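Local coordinates for SusD-like carbohydrate binding protein (Bacteroides vulgatus, PDB 3LEW) that probably binds carbohydrate at the outer membrane and takes part in nutrient uptake, at residues R125-L130 / L206-R211; H198-E203 / W254-A259; N234-E239 / R345-Y350; N353-A358 / E392-E397. All blocks are in the same frame, centred on the assembly; numbering follows the deposited sequence. Where two conformers were deposited one is given.

Interaction 1: R125-L130 / L206-R211; sequences RGFLYL and LGILSR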
# COMPACT_ATOMS: atom_id res chain seq x y z
N ARG A 125 13.26 -0.03 9.23
CA ARG A 125 13.44 1.42 9.26
C ARG A 125 13.38 1.99 7.83
O ARG A 125 12.69 3.02 7.56
CB ARG A 125 14.73 1.80 9.95
CG ARG A 125 14.84 3.30 10.19
CD ARG A 125 16.12 3.66 10.93
NE ARG A 125 17.31 3.67 10.07
CZ ARG A 125 18.57 3.85 10.51
NH1 ARG A 125 18.83 3.98 11.81
NH2 ARG A 125 19.59 3.87 9.68
N GLY A 126 14.07 1.34 6.90
CA GLY A 126 14.02 1.76 5.50
C GLY A 126 12.62 1.76 4.92
O GLY A 126 12.23 2.67 4.14
N PHE A 127 11.84 0.73 5.25
CA PHE A 127 10.44 0.64 4.83
C PHE A 127 9.60 1.82 5.34
O PHE A 127 8.75 2.34 4.59
CB PHE A 127 9.82 -0.66 5.32
CG PHE A 127 8.34 -0.81 5.03
CD1 PHE A 127 7.88 -1.11 3.75
CD2 PHE A 127 7.41 -0.70 6.02
CE1 PHE A 127 6.52 -1.27 3.47
CE2 PHE A 127 6.05 -0.85 5.72
CZ PHE A 127 5.63 -1.16 4.47
N LEU A 128 9.86 2.25 6.57
CA LEU A 128 9.09 3.34 7.17
C LEU A 128 9.54 4.68 6.56
O LEU A 128 8.71 5.55 6.28
CB LEU A 128 9.17 3.33 8.69
CG LEU A 128 8.48 2.09 9.32
CD1 LEU A 128 8.85 1.99 10.85
CD2 LEU A 128 6.97 2.08 9.02
N TYR A 129 10.82 4.83 6.25
CA TYR A 129 11.24 6.06 5.49
C TYR A 129 10.68 6.05 4.05
O TYR A 129 10.39 7.11 3.48
CB TYR A 129 12.75 6.28 5.52
CG TYR A 129 13.22 6.84 6.85
CD1 TYR A 129 12.73 8.04 7.33
CD2 TYR A 129 14.12 6.13 7.65
CE1 TYR A 129 13.10 8.54 8.57
CE2 TYR A 129 14.53 6.63 8.90
CZ TYR A 129 13.98 7.83 9.37
OH TYR A 129 14.33 8.34 10.61
N LEU A 130 10.49 4.87 3.45
CA LEU A 130 9.84 4.78 2.14
C LEU A 130 8.39 5.27 2.22
O LEU A 130 7.89 5.99 1.35
CB LEU A 130 9.87 3.37 1.58
CG LEU A 130 9.12 3.09 0.28
CD1 LEU A 130 9.70 3.98 -0.83
CD2 LEU A 130 9.22 1.61 -0.12
N LEU A 206 15.06 -7.49 -0.99
CA LEU A 206 15.14 -7.24 -2.42
C LEU A 206 13.83 -6.61 -2.91
O LEU A 206 13.85 -5.70 -3.75
CB LEU A 206 15.40 -8.55 -3.20
CG LEU A 206 16.82 -9.13 -3.11
CD1 LEU A 206 16.85 -10.52 -3.74
CD2 LEU A 206 17.86 -8.17 -3.81
N GLY A 207 12.70 -7.09 -2.39
CA GLY A 207 11.43 -6.59 -2.87
C GLY A 207 11.21 -5.15 -2.43
O GLY A 207 10.75 -4.29 -3.23
N ILE A 208 11.45 -4.87 -1.14
CA ILE A 208 11.24 -3.47 -0.68
C ILE A 208 12.23 -2.52 -1.38
O ILE A 208 11.89 -1.36 -1.75
CB ILE A 208 11.38 -3.30 0.86
CG1 ILE A 208 10.46 -4.26 1.62
CG2 ILE A 208 11.10 -1.80 1.23
CD1 ILE A 208 10.92 -4.51 3.12
N LEU A 209 13.47 -3.00 -1.58
CA LEU A 209 14.47 -2.24 -2.36
C LEU A 209 14.01 -1.93 -3.76
O LEU A 209 14.22 -0.80 -4.26
CB LEU A 209 15.80 -3.00 -2.49
CG LEU A 209 16.93 -2.61 -1.60
CD1 LEU A 209 18.09 -3.56 -1.86
CD2 LEU A 209 17.32 -1.14 -1.81
N SER A 210 13.41 -2.93 -4.41
CA SER A 210 12.88 -2.78 -5.78
C SER A 210 11.84 -1.68 -5.82
O SER A 210 11.86 -0.81 -6.72
CB SER A 210 12.21 -4.11 -6.23
OG SER A 210 13.22 -5.09 -6.38
N ARG A 211 10.91 -1.71 -4.86
CA ARG A 211 9.88 -0.70 -4.75
C ARG A 211 10.50 0.69 -4.50
O ARG A 211 10.20 1.67 -5.17
CB ARG A 211 8.93 -1.07 -3.60
CG ARG A 211 7.74 -0.13 -3.50
CD ARG A 211 6.90 -0.43 -2.26
NE ARG A 211 6.19 -1.71 -2.34
CZ ARG A 211 5.41 -2.20 -1.36
NH1 ARG A 211 5.27 -1.56 -0.20
NH2 ARG A 211 4.78 -3.37 -1.51
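Two helices of the SusD helical scaffold, whose sequence families belong to the TPR clan, run side by side here in nearly the same direction. The axes of 125-130 and 206-211 come no closer than 10.6 Å and cross at 25°, and the side chains of Phe127, Leu130, Ile208 and Arg211 meet between them. Arg211 shows how. Its CG is anti to the backbone N, which carries the chain from CB toward Leu130. CG passes Leu130 CD2 at 4.1 Å, and CD settles against that same methyl at 3.8 Å. Beyond CD the chain bends at chi3 (-69°) and turns the guanidinium toward Phe127, where NH1 arrives 3.9 Å from CE1. Because NH1 lies in the plane of the Phe127 ring, it meets the edge and not the pi face; the ring and guanidinium planes are 52° apart. The charge is met elsewhere: NH2 forms a salt bridge with Glu348 and a hydrogen bond with the carbonyl of Leu343. Arg211 thus lends its methylenes to the apolar packing while NE and NH2 find partners outside the two segments. Ile208 faces the same helix one turn earlier, with CG2 anti to its backbone N. Leu181 of helix 170-187 packs on Ile208, and Ser177 of that helix touches Leu130, so a third helix backs the pair. All four touching residues are buried. Ile208 CG2 is the shared apolar point, sitting 4.1 Å from Phe127 CD1 at the ring edge and likewise 4.1 Å from Leu130 CD2.

Interaction 2: H198-E203 / W254-A259; sequences HKIDNE and WIWGHA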
# COMPACT_ATOMS: atom_id res chain seq x y z
N HIS A 198 5.67 -12.44 7.92
CA HIS A 198 5.88 -11.01 8.31
C HIS A 198 7.37 -10.72 8.55
O HIS A 198 7.77 -9.55 8.64
CB HIS A 198 5.07 -10.64 9.57
CG HIS A 198 5.43 -11.43 10.80
ND1 HIS A 198 5.07 -12.76 10.97
CD2 HIS A 198 6.10 -11.06 11.92
CE1 HIS A 198 5.53 -13.18 12.14
NE2 HIS A 198 6.17 -12.17 12.73
N LYS A 199 8.18 -11.78 8.69
CA LYS A 199 9.61 -11.62 8.99
C LYS A 199 10.37 -11.23 7.72
O LYS A 199 10.01 -11.63 6.62
CB LYS A 199 10.19 -12.92 9.53
CG LYS A 199 9.67 -13.31 10.89
CD LYS A 199 10.21 -12.31 11.95
CE LYS A 199 10.70 -12.97 13.23
NZ LYS A 199 11.82 -12.19 13.88
N ILE A 200 11.36 -10.38 7.87
CA ILE A 200 12.14 -9.89 6.74
C ILE A 200 13.36 -10.80 6.49
O ILE A 200 14.23 -10.95 7.34
CB ILE A 200 12.62 -8.42 7.04
CG1 ILE A 200 11.43 -7.52 7.30
CG2 ILE A 200 13.55 -7.93 5.94
CD1 ILE A 200 11.83 -6.08 7.64
N ASP A 201 13.44 -11.38 5.30
CA ASP A 201 14.60 -12.15 4.88
C ASP A 201 15.19 -11.47 3.64
O ASP A 201 14.84 -10.33 3.32
CB ASP A 201 14.27 -13.63 4.64
CG ASP A 201 13.35 -13.87 3.47
OD1 ASP A 201 12.91 -12.85 2.85
OD2 ASP A 201 13.02 -15.07 3.19
N ASN A 202 16.17 -12.12 3.03
CA ASN A 202 16.84 -11.55 1.85
C ASN A 202 15.83 -11.21 0.76
O ASN A 202 15.91 -10.14 0.20
CB ASN A 202 17.97 -12.47 1.37
CG ASN A 202 18.86 -11.82 0.25
OD1 ASN A 202 19.90 -11.19 0.54
ND2 ASN A 202 18.46 -11.99 -0.97
N GLU A 203 14.90 -12.10 0.46
CA GLU A 203 13.89 -11.84 -0.57
C GLU A 203 13.03 -10.60 -0.27
O GLU A 203 12.75 -9.79 -1.16
CB GLU A 203 13.02 -13.08 -0.79
CG GLU A 203 11.94 -12.83 -1.81
CD GLU A 203 11.07 -14.04 -2.12
OE1 GLU A 203 11.23 -15.07 -1.47
OE2 GLU A 203 10.23 -13.92 -3.03
N TRP A 254 2.51 -14.43 -1.89
CA TRP A 254 2.74 -13.39 -0.88
C TRP A 254 4.17 -13.49 -0.40
O TRP A 254 4.57 -14.47 0.22
CB TRP A 254 1.80 -13.51 0.31
CG TRP A 254 0.36 -13.27 0.08
CD1 TRP A 254 -0.38 -13.54 -1.06
CD2 TRP A 254 -0.58 -12.80 1.06
NE1 TRP A 254 -1.72 -13.24 -0.84
CE2 TRP A 254 -1.87 -12.80 0.45
CE3 TRP A 254 -0.46 -12.38 2.40
CZ2 TRP A 254 -3.01 -12.42 1.14
CZ3 TRP A 254 -1.60 -12.03 3.10
CH2 TRP A 254 -2.87 -12.03 2.45
N ILE A 255 4.93 -12.44 -0.66
CA ILE A 255 6.29 -12.30 -0.16
C ILE A 255 6.28 -11.81 1.29
O ILE A 255 7.08 -12.26 2.09
CB ILE A 255 7.06 -11.30 -1.03
CG1 ILE A 255 7.19 -11.88 -2.46
CG2 ILE A 255 8.44 -11.03 -0.45
CD1 ILE A 255 7.76 -10.87 -3.46
N TRP A 256 5.33 -10.94 1.61
CA TRP A 256 5.30 -10.29 2.89
C TRP A 256 3.87 -10.02 3.28
O TRP A 256 3.08 -9.50 2.47
CB TRP A 256 6.06 -8.95 2.79
CG TRP A 256 6.60 -8.35 4.05
CD1 TRP A 256 7.01 -9.00 5.18
CD2 TRP A 256 6.98 -6.98 4.23
NE1 TRP A 256 7.57 -8.12 6.07
CE2 TRP A 256 7.53 -6.87 5.53
CE3 TRP A 256 6.85 -5.83 3.45
CZ2 TRP A 256 7.97 -5.64 6.05
CZ3 TRP A 256 7.27 -4.64 3.98
CH2 TRP A 256 7.82 -4.55 5.26
N GLY A 257 3.54 -10.35 4.52
CA GLY A 257 2.23 -10.11 5.00
C GLY A 257 2.09 -10.33 6.49
O GLY A 257 2.97 -10.90 7.15
N HIS A 258 0.97 -9.90 7.04
CA HIS A 258 0.72 -9.93 8.49
C HIS A 258 -0.40 -10.93 8.82
O HIS A 258 -1.56 -10.75 8.43
CB HIS A 258 0.39 -8.52 8.97
CG HIS A 258 0.10 -8.39 10.43
ND1 HIS A 258 1.02 -8.71 11.40
CD2 HIS A 258 -1.00 -7.94 11.08
CE1 HIS A 258 0.48 -8.48 12.60
NE2 HIS A 258 -0.74 -8.00 12.43
N ALA A 259 -0.07 -11.99 9.55
CA ALA A 259 -1.06 -13.03 9.90
C ALA A 259 -1.97 -12.55 11.02
O ALA A 259 -1.63 -11.64 11.80
CB ALA A 259 -0.36 -14.32 10.34
O HOH W 1 2.86 -13.60 9.24
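A classic beta bulge, with Ile255 and Trp256 both opposite Met344 of the partner strand, turns the backbone of 254-259 so that two consecutive side chains meet the approach to helix 202-215. The Trp256 indole, its CG anti to the backbone N, reaches to the carbonyl of His198, and NE1 donates to His198 O over 2.9 Å. The acceptor lies in the indole plane, yet the donor stands above the carbonyl plane, and the N-H...O angle of 146° is bent. Ile200 runs alongside, its CG1 4.1 Å from Trp256 CZ2. An alanine in place of Trp256 would remove the indole and its N-H, and would probably loosen the hold of the bulged strand on the 198-200 backbone and disturb the packing of Ile200 and of Phe127, edge-to-face with the indole. His198 CA approaches Gly257 O to 3.1 Å. A water bound to His198 ND1 at 2.9 Å extends weak bonds to Gly257 O and Ala259 N. At the other end extended Glu203 crosses Ile255, OE2 resting 3.7 Å from Ile255 CG1. Asp201 supplies the N-cap, OD1 accepting from Val204 N. This joins a capped helix start to a bulged strand of a two-stranded antiparallel sheet.

Interaction 3: N234-E239 / R345-Y350; sequences NYLMTE and RVAEIY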
# COMPACT_ATOMS: atom_id res chain seq x y z
N ASN A 234 9.68 -16.51 -8.80
CA ASN A 234 8.88 -15.92 -9.89
C ASN A 234 7.46 -16.46 -9.93
O ASN A 234 6.73 -16.31 -10.93
CB ASN A 234 9.65 -16.07 -11.22
CG ASN A 234 9.61 -17.48 -11.79
OD1 ASN A 234 9.90 -17.68 -12.98
ND2 ASN A 234 9.27 -18.45 -10.97
N TYR A 235 7.03 -17.01 -8.80
CA TYR A 235 5.72 -17.64 -8.68
C TYR A 235 4.58 -16.64 -8.87
O TYR A 235 4.59 -15.55 -8.31
CB TYR A 235 5.54 -18.27 -7.31
CG TYR A 235 4.25 -19.02 -7.16
CD1 TYR A 235 4.13 -20.29 -7.66
CD2 TYR A 235 3.14 -18.47 -6.52
CE1 TYR A 235 2.94 -21.01 -7.54
CE2 TYR A 235 1.93 -19.20 -6.38
CZ TYR A 235 1.85 -20.48 -6.88
OH TYR A 235 0.70 -21.26 -6.80
N LEU A 236 3.62 -17.03 -9.69
CA LEU A 236 2.38 -16.29 -9.80
C LEU A 236 1.24 -17.24 -9.48
O LEU A 236 1.21 -18.37 -9.98
CB LEU A 236 2.20 -15.70 -11.21
CG LEU A 236 3.11 -14.51 -11.59
CD1 LEU A 236 2.95 -14.07 -13.05
CD2 LEU A 236 2.87 -13.29 -10.65
N MSE A 237 0.31 -16.79 -8.64
CA MSE A 237 -0.72 -17.68 -8.08
C MSE A 237 -1.72 -18.11 -9.15
O MSE A 237 -1.86 -17.48 -10.21
CB MSE A 237 -1.41 -17.03 -6.88
CG MSE A 237 -2.33 -15.86 -7.19
SE MSE A 237 -3.25 -15.21 -5.65
CE MSE A 237 -1.94 -13.88 -5.25
N THR A 238 -2.37 -19.23 -8.87
CA THR A 238 -3.38 -19.76 -9.76
C THR A 238 -4.70 -19.01 -9.63
O THR A 238 -4.93 -18.21 -8.69
CB THR A 238 -3.68 -21.24 -9.43
OG1 THR A 238 -4.27 -21.32 -8.13
CG2 THR A 238 -2.41 -22.09 -9.50
N GLU A 239 -5.60 -19.29 -10.56
CA GLU A 239 -6.94 -18.72 -10.50
C GLU A 239 -7.65 -19.05 -9.18
O GLU A 239 -8.26 -18.19 -8.56
CB GLU A 239 -7.77 -19.17 -11.71
CG GLU A 239 -9.24 -18.70 -11.72
CD GLU A 239 -9.99 -19.03 -13.01
OE1 GLU A 239 -9.40 -19.58 -13.98
OE2 GLU A 239 -11.20 -18.71 -13.06
N ARG A 345 3.46 -8.83 -2.94
CA ARG A 345 3.35 -10.06 -3.72
C ARG A 345 4.32 -10.08 -4.89
O ARG A 345 4.78 -9.02 -5.38
CB ARG A 345 1.93 -10.19 -4.29
CG ARG A 345 0.89 -10.16 -3.26
CD ARG A 345 -0.45 -10.58 -3.88
NE ARG A 345 -1.10 -9.54 -4.69
CZ ARG A 345 -1.38 -9.62 -5.99
NH1 ARG A 345 -1.03 -10.66 -6.74
NH2 ARG A 345 -2.09 -8.64 -6.55
N VAL A 346 4.59 -11.27 -5.38
CA VAL A 346 5.47 -11.43 -6.55
C VAL A 346 4.93 -10.65 -7.78
O VAL A 346 5.73 -10.09 -8.54
CB VAL A 346 5.72 -12.91 -6.91
CG1 VAL A 346 6.80 -13.00 -8.10
CG2 VAL A 346 6.24 -13.71 -5.66
N ALA A 347 3.63 -10.60 -7.99
CA ALA A 347 3.11 -9.86 -9.12
C ALA A 347 3.59 -8.41 -9.14
O ALA A 347 3.81 -7.86 -10.23
CB ALA A 347 1.54 -9.89 -9.15
N GLU A 348 3.67 -7.75 -7.99
CA GLU A 348 4.20 -6.39 -7.93
C GLU A 348 5.64 -6.33 -8.42
O GLU A 348 6.04 -5.33 -9.03
CB GLU A 348 4.10 -5.85 -6.49
CG GLU A 348 4.61 -4.41 -6.36
CD GLU A 348 4.87 -3.96 -4.93
OE1 GLU A 348 4.52 -4.65 -3.97
OE2 GLU A 348 5.49 -2.87 -4.78
N ILE A 349 6.43 -7.37 -8.12
CA ILE A 349 7.84 -7.41 -8.54
C ILE A 349 7.94 -7.53 -10.05
O ILE A 349 8.76 -6.86 -10.66
CB ILE A 349 8.64 -8.52 -7.83
CG1 ILE A 349 8.43 -8.47 -6.30
CG2 ILE A 349 10.12 -8.46 -8.20
CD1 ILE A 349 8.76 -7.06 -5.66
N TYR A 350 7.06 -8.33 -10.67
CA TYR A 350 7.01 -8.38 -12.14
C TYR A 350 6.71 -6.98 -12.70
O TYR A 350 7.32 -6.53 -13.67
CB TYR A 350 5.92 -9.31 -12.65
CG TYR A 350 6.26 -10.77 -12.76
CD1 TYR A 350 6.19 -11.62 -11.66
CD2 TYR A 350 6.59 -11.31 -13.98
CE1 TYR A 350 6.46 -12.97 -11.77
CE2 TYR A 350 6.88 -12.68 -14.10
CZ TYR A 350 6.78 -13.51 -12.99
OH TYR A 350 7.05 -14.88 -13.14
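The Tyr350 ring has Leu236 on one face and two backbone carbonyl oxygens at its edge, those of Asn234 and of Val346 one turn back in its own helix. The setting is a strand-to-helix junction of the SusD fold: strand 341-345 passes straight into helix 346-359, and the loop that leads through 234-238 into helix 239-242 lies across that first turn. Leu236 and Tyr350 reach tip to tip, and CD1 makes a CH-pi contact 4.1 Å from the ring centroid, 20° off the normal. CG also comes within 3.7 Å of Tyr350 CE1, while the second methyl, CD2, turns to Ala347 CB at 3.9 Å. The phenol is further fixed by its hydroxyl, which donates to Asn234 O at 2.7 Å. That bond lies in the carbonyl plane on a lone pair, with a C=O...O angle of 131°, and the ring is thereby pinned both over a face and at its tip. The Asn234 amide is turned only 18° from the ring plane. At the other end Met237, present as selenomethionine and bent at chi3, lays CE 3.7 Å from Arg345 NH1, crossing the arginine at about a right angle. The Arg345 guanidinium has salt bridges to Glu253, Glu401 and Glu405, a cluster of acids that would be expected to keep it charged. Thr238 caps the next helix with its side chain. Between these two ends the Tyr235 carbonyl is buried with no polar partner, its O pressed against Val346 CB at 3.2 Å.

Interaction 4: N353-A358 / E392-E397; sequences NAEAKA and ETIWLE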
# COMPACT_ATOMS: atom_id res chain seq x y z
N ASN A 353 9.78 -4.57 -12.15
CA ASN A 353 10.76 -4.97 -13.15
C ASN A 353 10.39 -4.42 -14.55
O ASN A 353 11.23 -3.80 -15.23
CB ASN A 353 10.91 -6.48 -13.13
CG ASN A 353 12.10 -6.97 -13.91
OD1 ASN A 353 11.92 -7.51 -15.00
ND2 ASN A 353 13.33 -6.82 -13.34
N ALA A 354 9.13 -4.63 -14.96
CA ALA A 354 8.65 -4.08 -16.23
C ALA A 354 8.79 -2.57 -16.33
O ALA A 354 9.30 -2.05 -17.31
CB ALA A 354 7.19 -4.50 -16.53
N GLU A 355 8.38 -1.86 -15.30
CA GLU A 355 8.42 -0.40 -15.33
C GLU A 355 9.86 0.17 -15.34
O GLU A 355 10.17 1.10 -16.09
CB GLU A 355 7.61 0.18 -14.15
CG GLU A 355 7.50 1.68 -14.24
CD GLU A 355 6.58 2.33 -13.20
OE1 GLU A 355 5.74 1.61 -12.58
OE2 GLU A 355 6.68 3.59 -13.06
N ALA A 356 10.74 -0.40 -14.50
CA ALA A 356 12.12 0.02 -14.49
C ALA A 356 12.74 -0.21 -15.88
O ALA A 356 13.40 0.67 -16.44
CB ALA A 356 12.89 -0.75 -13.43
N LYS A 357 12.47 -1.37 -16.44
CA LYS A 357 12.98 -1.66 -17.78
C LYS A 357 12.44 -0.69 -18.89
O LYS A 357 13.17 -0.33 -19.82
CB LYS A 357 12.76 -3.14 -18.13
CG LYS A 357 13.72 -4.05 -17.37
CD LYS A 357 13.37 -5.52 -17.51
CE LYS A 357 14.47 -6.38 -16.87
NZ LYS A 357 14.04 -7.85 -16.83
N ALA A 358 11.18 -0.29 -18.78
CA ALA A 358 10.56 0.67 -19.73
C ALA A 358 11.31 2.00 -19.67
O ALA A 358 11.67 2.54 -20.70
CB ALA A 358 9.07 0.87 -19.43
N GLU A 392 2.27 3.80 -19.64
CA GLU A 392 0.86 3.91 -19.28
C GLU A 392 0.17 2.54 -19.21
O GLU A 392 -0.71 2.34 -18.39
CB GLU A 392 0.12 4.89 -20.19
CG GLU A 392 0.57 6.31 -19.92
CD GLU A 392 0.01 7.32 -20.89
OE1 GLU A 392 -1.08 7.08 -21.48
OE2 GLU A 392 0.68 8.37 -21.05
N THR A 393 0.59 1.63 -20.06
CA THR A 393 0.04 0.26 -20.08
C THR A 393 0.44 -0.51 -18.81
O THR A 393 -0.36 -1.25 -18.22
CB THR A 393 0.49 -0.48 -21.38
OG1 THR A 393 0.05 0.29 -22.51
CG2 THR A 393 -0.14 -1.86 -21.45
N ILE A 394 1.67 -0.28 -18.37
CA ILE A 394 2.16 -0.83 -17.10
C ILE A 394 1.40 -0.25 -15.90
O ILE A 394 0.94 -0.98 -15.02
CB ILE A 394 3.69 -0.68 -16.96
CG1 ILE A 394 4.38 -1.48 -18.06
CG2 ILE A 394 4.16 -1.14 -15.53
CD1 ILE A 394 5.87 -1.26 -18.14
N TRP A 395 1.23 1.06 -15.89
CA TRP A 395 0.46 1.73 -14.83
C TRP A 395 -0.99 1.21 -14.77
O TRP A 395 -1.57 1.09 -13.66
CB TRP A 395 0.48 3.23 -15.02
CG TRP A 395 1.87 3.85 -14.91
CD1 TRP A 395 2.95 3.35 -14.24
CD2 TRP A 395 2.26 5.12 -15.42
NE1 TRP A 395 4.01 4.23 -14.34
CE2 TRP A 395 3.62 5.31 -15.08
CE3 TRP A 395 1.62 6.09 -16.19
CZ2 TRP A 395 4.33 6.46 -15.43
CZ3 TRP A 395 2.34 7.24 -16.57
CH2 TRP A 395 3.67 7.41 -16.17
N LEU A 396 -1.60 0.95 -15.93
CA LEU A 396 -2.95 0.41 -15.96
C LEU A 396 -2.98 -0.99 -15.38
O LEU A 396 -3.86 -1.32 -14.59
CB LEU A 396 -3.55 0.41 -17.37
CG LEU A 396 -4.15 1.76 -17.79
CD1 LEU A 396 -4.23 1.84 -19.30
CD2 LEU A 396 -5.50 1.96 -17.15
N GLU A 397 -2.01 -1.81 -15.75
CA GLU A 397 -1.94 -3.18 -15.20
C GLU A 397 -1.68 -3.15 -13.68
O GLU A 397 -2.19 -4.02 -12.96
CB GLU A 397 -0.92 -4.04 -15.97
CG GLU A 397 -1.06 -5.52 -15.75
CD GLU A 397 -2.41 -6.09 -16.16
OE1 GLU A 397 -2.94 -5.76 -17.24
OE2 GLU A 397 -2.96 -6.82 -15.32
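Glu355 holds CG anti to its backbone N (chi1 -174°) and stays extended beyond it, whereas Trp395 holds CG anti to its carbonyl carbon, beside the backbone N. These two settings bring the carboxylate and the indole together across a pair of antiparallel helices whose axes, inclined at 165°, approach to 9.9 Å. Trp395 NE1 donates to Glu355 OE2 over 3.0 Å, and at 173° the N-H...O line is almost straight. The oxygen lies in the plane of the indole, but the donor meets the carboxylate from above its plane, the two flat groups being steeply inclined to each other. The other oxygen, OE1, is taken by a salt bridge to Arg414, so both branches of this buried acid are satisfied and its negative charge is likely to be stabilised. A leucine here in place of Glu355 would take away both carboxylate oxygens, and would probably weaken the hold of the two helices on each other and leave Arg414 less well placed. Beside the polar pair runs an apolar seam led by Ile394. Its CD1 fits between two alanines one turn apart, 3.9 Å from Ala354 CB and 4.1 Å from Ala358 CB, and also abuts Ala354 O at 3.6 Å. Its other branch, CG2, rests on Glu355 CB at 3.9 Å, so the glutamate contributes methylene as well as charge. Leu369 of the intervening helix 365-376 touches Ile394 as well. Small alanines facing a branched aliphatic side chain, with one buried polar bridge alongside, make an antiparallel helix pair within the helical scaffold of the SusD fold.

In the fold
Interactions 1, 3 and 4 are buried, and interaction 2 is partly buried. Helix 202-215 serves both interactions 1 and 2, and helix 346-359 both 3 and 4. Touches between 2 and 3 and between 1 and 3 connect these two pairs: Ile255 sits against the start of helix 346-359, and Gly207 packs on Ile349 beside a salt bridge. Within the first pair, Ile208 CD1 rests on the Trp256 indole. Chemistry follows position: the helix pair of 1 relies on apolar packing, that of 4 adds a side-chain hydrogen bond, and the contacts of loop segments with strand or helix, 2 and 3, use backbone carbonyls as acceptors, one for an indole, one for a phenol.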